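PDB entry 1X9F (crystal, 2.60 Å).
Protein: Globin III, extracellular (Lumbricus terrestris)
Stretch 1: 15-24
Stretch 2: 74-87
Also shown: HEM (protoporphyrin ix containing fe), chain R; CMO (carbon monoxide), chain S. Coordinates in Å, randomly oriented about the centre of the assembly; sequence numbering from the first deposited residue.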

# COMPACT_ATOMS: atom_id res chain seq x y z
N VAL C 15 1.46 12.46 24.54
CA VAL C 15 1.01 13.85 24.68
C VAL C 15 1.93 14.83 23.94
O VAL C 15 1.44 15.69 23.21
CB VAL C 15 0.84 14.23 26.19
CG1 VAL C 15 0.74 15.73 26.38
CG2 VAL C 15 -0.40 13.54 26.77
N GLN C 16 3.24 14.66 24.10
CA GLN C 16 4.23 15.55 23.47
C GLN C 16 4.21 15.49 21.95
O GLN C 16 4.30 16.52 21.28
CB GLN C 16 5.63 15.22 23.97
CG GLN C 16 5.84 15.62 25.41
CD GLN C 16 7.24 15.34 25.91
OE1 GLN C 16 7.80 14.27 25.69
NE2 GLN C 16 7.81 16.31 26.62
N LYS C 17 4.11 14.27 21.43
CA LYS C 17 4.04 14.02 20.00
C LYS C 17 2.78 14.65 19.43
O LYS C 17 2.82 15.30 18.38
CB LYS C 17 4.06 12.52 19.74
CG LYS C 17 4.09 12.13 18.28
CD LYS C 17 3.83 10.64 18.09
CE LYS C 17 5.07 9.81 18.41
NZ LYS C 17 4.79 8.35 18.26
N GLN C 18 1.66 14.46 20.12
CA GLN C 18 0.38 14.97 19.64
C GLN C 18 0.29 16.49 19.69
O GLN C 18 -0.22 17.11 18.76
CB GLN C 18 -0.78 14.31 20.39
CG GLN C 18 -1.02 12.89 19.93
CD GLN C 18 -2.06 12.14 20.73
OE1 GLN C 18 -2.42 11.02 20.39
NE2 GLN C 18 -2.55 12.75 21.81
N TRP C 19 0.79 17.07 20.77
CA TRP C 19 0.82 18.52 20.93
C TRP C 19 1.68 19.19 19.86
O TRP C 19 1.32 20.23 19.31
CB TRP C 19 1.39 18.82 22.31
CG TRP C 19 1.59 20.24 22.68
CD1 TRP C 19 2.78 20.88 22.84
CD2 TRP C 19 0.57 21.20 23.02
NE1 TRP C 19 2.57 22.18 23.25
CE2 TRP C 19 1.23 22.40 23.37
CE3 TRP C 19 -0.83 21.16 23.07
CZ2 TRP C 19 0.53 23.56 23.74
CZ3 TRP C 19 -1.52 22.31 23.44
CH2 TRP C 19 -0.84 23.49 23.78
N ASP C 20 2.82 18.56 19.57
CA ASP C 20 3.79 19.07 18.62
C ASP C 20 3.22 19.32 17.23
O ASP C 20 3.65 20.24 16.53
CB ASP C 20 4.94 18.09 18.50
CG ASP C 20 6.26 18.75 18.72
OD1 ASP C 20 6.95 19.03 17.72
OD2 ASP C 20 6.67 19.06 19.86
N ILE C 21 2.28 18.47 16.84
CA ILE C 21 1.53 18.66 15.61
C ILE C 21 0.99 20.10 15.45
O ILE C 21 1.05 20.66 14.36
CB ILE C 21 0.44 17.56 15.46
CG1 ILE C 21 1.04 16.29 14.84
CG2 ILE C 21 -0.75 18.05 14.61
CD1 ILE C 21 0.36 14.97 15.27
N LEU C 22 0.50 20.70 16.53
CA LEU C 22 -0.02 22.08 16.43
C LEU C 22 0.97 23.10 15.89
O LEU C 22 0.55 24.11 15.32
CB LEU C 22 -0.53 22.58 17.78
CG LEU C 22 -1.99 22.18 18.04
CD1 LEU C 22 -2.45 22.73 19.36
CD2 LEU C 22 -2.91 22.66 16.92
N TRP C 23 2.26 22.85 16.07
CA TRP C 23 3.27 23.86 15.72
C TRP C 23 4.07 23.46 14.48
O TRP C 23 5.17 23.97 14.24
CB TRP C 23 4.18 24.15 16.92
CG TRP C 23 3.44 23.99 18.20
CD1 TRP C 23 3.64 23.01 19.13
CD2 TRP C 23 2.34 24.77 18.68
NE1 TRP C 23 2.75 23.15 20.17
CE2 TRP C 23 1.94 24.22 19.92
CE3 TRP C 23 1.66 25.89 18.19
CZ2 TRP C 23 0.89 24.75 20.68
CZ3 TRP C 23 0.61 26.42 18.95
CH2 TRP C 23 0.24 25.85 20.18
N ARG C 24 3.49 22.54 13.71
CA ARG C 24 4.03 22.14 12.42
C ARG C 24 4.26 23.36 11.54
O ARG C 24 5.21 23.38 10.75
CB ARG C 24 3.08 21.16 11.70
CG ARG C 24 3.08 19.71 12.24
CD ARG C 24 4.16 18.80 11.67
NE ARG C 24 5.47 19.45 11.68
CZ ARG C 24 6.62 18.87 11.35
NH1 ARG C 24 6.66 17.60 10.98
NH2 ARG C 24 7.74 19.58 11.40
CHA HEM R . -1.43 34.47 34.68
CHB HEM R . -0.19 30.00 33.08
CHC HEM R . -4.65 28.32 34.10
CHD HEM R . -5.78 32.70 36.02
C1A HEM R . -0.67 33.36 34.07
C2A HEM R . 0.62 33.55 33.57
C3A HEM R . 1.03 32.24 33.08
C4A HEM R . -0.16 31.43 33.38
CMA HEM R . 2.33 31.81 32.43
CAA HEM R . 1.41 34.83 33.53
CBA HEM R . 2.40 34.85 34.68
CGA HEM R . 3.19 36.13 34.56
O1A HEM R . 4.16 36.16 33.76
O2A HEM R . 2.85 37.10 35.26
C1B HEM R . -1.34 29.12 33.23
C2B HEM R . -1.29 27.80 32.77
C3B HEM R . -2.56 27.40 33.05
C4B HEM R . -3.26 28.41 33.66
CMB HEM R . -0.16 27.03 32.12
CAB HEM R . -2.99 26.15 32.83
CBB HEM R . -3.11 24.86 32.41
C1C HEM R . -5.39 29.43 34.74
C2C HEM R . -6.71 29.29 35.14
C3C HEM R . -6.98 30.52 35.68
C4C HEM R . -5.86 31.31 35.54
CMC HEM R . -7.61 28.08 35.04
CAC HEM R . -8.29 30.94 36.23
CBC HEM R . -8.63 31.19 37.57
C1D HEM R . -4.65 33.62 35.83
C2D HEM R . -4.73 34.96 36.20
C3D HEM R . -3.52 35.50 35.85
C4D HEM R . -2.79 34.36 35.24
CMD HEM R . -5.90 35.65 36.87
CAD HEM R . -3.05 36.92 36.02
CBD HEM R . -3.53 37.71 34.80
CGD HEM R . -2.94 39.08 34.93
O1D HEM R . -3.59 39.96 35.53
O2D HEM R . -1.82 39.28 34.42
NA HEM R . -1.16 32.09 34.00
NB HEM R . -2.52 29.55 33.77
NC HEM R . -4.83 30.65 34.98
ND HEM R . -3.50 33.21 35.24
FE HEM R . -2.99 31.37 34.53
C CMO S . -3.83 32.12 32.48
O CMO S . -4.64 32.16 31.57
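Stretch 2 74-87: ILNGLDLAINLLDD

How does stretch 2 run against stretch 1? Stretch 2 is helical from Ile74, continuing a helix that begins earlier in the chain, and a type I turn spans Leu84 to Asp87. This helix crosses the helix of stretch 1 at -142°, closer to antiparallel than parallel, with the axes 10.3 Å apart at closest approach. The backbones draw nearest where Gln16 CA lies 6.2 Å from Ile82 CA.

Which apolar groups fill the gap? Trp19 is the knob, set among Leu75, Leu78, Asp79 and Ile82. Ile82, with chi1 m and chi2 t, lays CD1 over one face of the indole, 3.5 Å from Trp19 CD2, in a CH-pi contact. At the ring edge, Leu75 CD1 lies 3.6 Å from Trp19 CH2. Farther along, Val15 CG1 meets Leu85 CD1 at 4.0 Å and Ile82 CG2 at 4.2 Å.

What satisfies the polar groups? The buried indole nitrogen Trp19 NE1 donates to Asp79 OD2 at 2.9 Å, nearly straight at 169°. Gln16 NE2 donates to the backbone Ile82 O at 2.7 Å; that oxygen also accepts from Leu85 N, at 3.2 Å.

Does water join the stretches? One water donates to Asp20 OD2 at 2.6 Å and accepts a weak bond from Asn83 ND2 at 3.4 Å.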

# COMPACT_ATOMS: atom_id res chain seq x y z
N ILE C 74 -0.17 32.21 28.76
CA ILE C 74 -0.72 30.95 29.30
C ILE C 74 -0.42 29.76 28.40
O ILE C 74 -0.12 28.66 28.88
CB ILE C 74 -2.25 31.02 29.50
CG1 ILE C 74 -2.76 29.62 29.90
CG2 ILE C 74 -2.96 31.52 28.24
CD1 ILE C 74 -4.29 29.46 30.01
N LEU C 75 -0.51 29.98 27.09
CA LEU C 75 -0.29 28.92 26.13
C LEU C 75 1.16 28.47 26.16
O LEU C 75 1.45 27.28 26.00
CB LEU C 75 -0.66 29.37 24.71
CG LEU C 75 -1.65 28.50 23.95
CD1 LEU C 75 -1.17 27.05 23.79
CD2 LEU C 75 -3.02 28.53 24.61
N ASN C 76 2.08 29.41 26.37
CA ASN C 76 3.48 29.06 26.53
C ASN C 76 3.76 28.41 27.87
O ASN C 76 4.69 27.61 28.00
CB ASN C 76 4.40 30.25 26.27
CG ASN C 76 4.79 30.36 24.80
OD1 ASN C 76 4.11 29.81 23.92
ND2 ASN C 76 5.88 31.06 24.53
N GLY C 77 2.93 28.73 28.86
CA GLY C 77 3.02 28.10 30.17
C GLY C 77 2.67 26.63 30.05
O GLY C 77 3.34 25.77 30.62
N LEU C 78 1.60 26.35 29.29
CA LEU C 78 1.16 24.97 29.04
C LEU C 78 2.16 24.25 28.13
O LEU C 78 2.44 23.07 28.33
CB LEU C 78 -0.26 24.95 28.45
CG LEU C 78 -0.86 23.60 28.06
CD1 LEU C 78 -0.98 22.66 29.27
CD2 LEU C 78 -2.23 23.78 27.40
N ASP C 79 2.71 24.98 27.16
CA ASP C 79 3.78 24.48 26.30
C ASP C 79 5.03 24.08 27.08
O ASP C 79 5.65 23.05 26.81
CB ASP C 79 4.17 25.52 25.24
CG ASP C 79 5.10 24.95 24.19
OD1 ASP C 79 6.21 25.50 24.00
OD2 ASP C 79 4.80 23.94 23.50
N LEU C 80 5.39 24.92 28.05
CA LEU C 80 6.50 24.68 28.95
C LEU C 80 6.33 23.38 29.73
O LEU C 80 7.23 22.53 29.74
CB LEU C 80 6.66 25.87 29.91
CG LEU C 80 7.66 25.69 31.04
CD1 LEU C 80 9.06 25.75 30.50
CD2 LEU C 80 7.46 26.76 32.09
N ALA C 81 5.18 23.23 30.39
CA ALA C 81 4.89 22.01 31.14
C ALA C 81 5.02 20.77 30.26
O ALA C 81 5.76 19.84 30.58
CB ALA C 81 3.50 22.10 31.77
N ILE C 82 4.31 20.77 29.13
CA ILE C 82 4.35 19.63 28.20
C ILE C 82 5.77 19.35 27.73
O ILE C 82 6.19 18.18 27.67
CB ILE C 82 3.40 19.87 27.00
CG1 ILE C 82 1.93 19.89 27.47
CG2 ILE C 82 3.63 18.80 25.90
CD1 ILE C 82 0.94 20.24 26.37
N ASN C 83 6.53 20.39 27.41
CA ASN C 83 7.89 20.19 26.95
C ASN C 83 8.84 19.75 28.06
O ASN C 83 9.97 19.36 27.78
CB ASN C 83 8.44 21.40 26.19
CG ASN C 83 8.09 21.35 24.72
OD1 ASN C 83 8.85 20.81 23.90
ND2 ASN C 83 6.93 21.88 24.36
N LEU C 84 8.38 19.82 29.31
CA LEU C 84 9.17 19.33 30.43
C LEU C 84 8.67 18.00 30.99
O LEU C 84 9.19 17.52 32.01
CB LEU C 84 9.30 20.40 31.53
CG LEU C 84 10.24 21.58 31.22
CD1 LEU C 84 10.21 22.61 32.35
CD2 LEU C 84 11.69 21.13 30.96
N LEU C 85 7.69 17.38 30.34
CA LEU C 85 7.15 16.11 30.82
C LEU C 85 8.19 14.98 30.90
O LEU C 85 8.12 14.13 31.79
CB LEU C 85 5.93 15.68 30.00
CG LEU C 85 4.62 16.42 30.30
CD1 LEU C 85 3.60 16.20 29.19
CD2 LEU C 85 4.03 16.02 31.65
N ASP C 86 9.17 15.00 30.00
CA ASP C 86 10.24 14.00 30.04
C ASP C 86 11.34 14.34 31.05
O ASP C 86 12.42 13.76 30.99
CB ASP C 86 10.85 13.78 28.66
CG ASP C 86 11.46 12.38 28.52
OD1 ASP C 86 12.36 12.20 27.66
OD2 ASP C 86 11.12 11.41 29.23
N ASP C 87 11.07 15.26 31.97
CA ASP C 87 12.06 15.68 32.96
C ASP C 87 11.31 16.09 34.24
O ASP C 87 11.21 17.27 34.57
CB ASP C 87 12.91 16.83 32.40
CG ASP C 87 14.08 17.21 33.31
OD1 ASP C 87 14.07 16.89 34.52
OD2 ASP C 87 15.05 17.85 32.89
O HOH W 1 5.98 21.24 21.14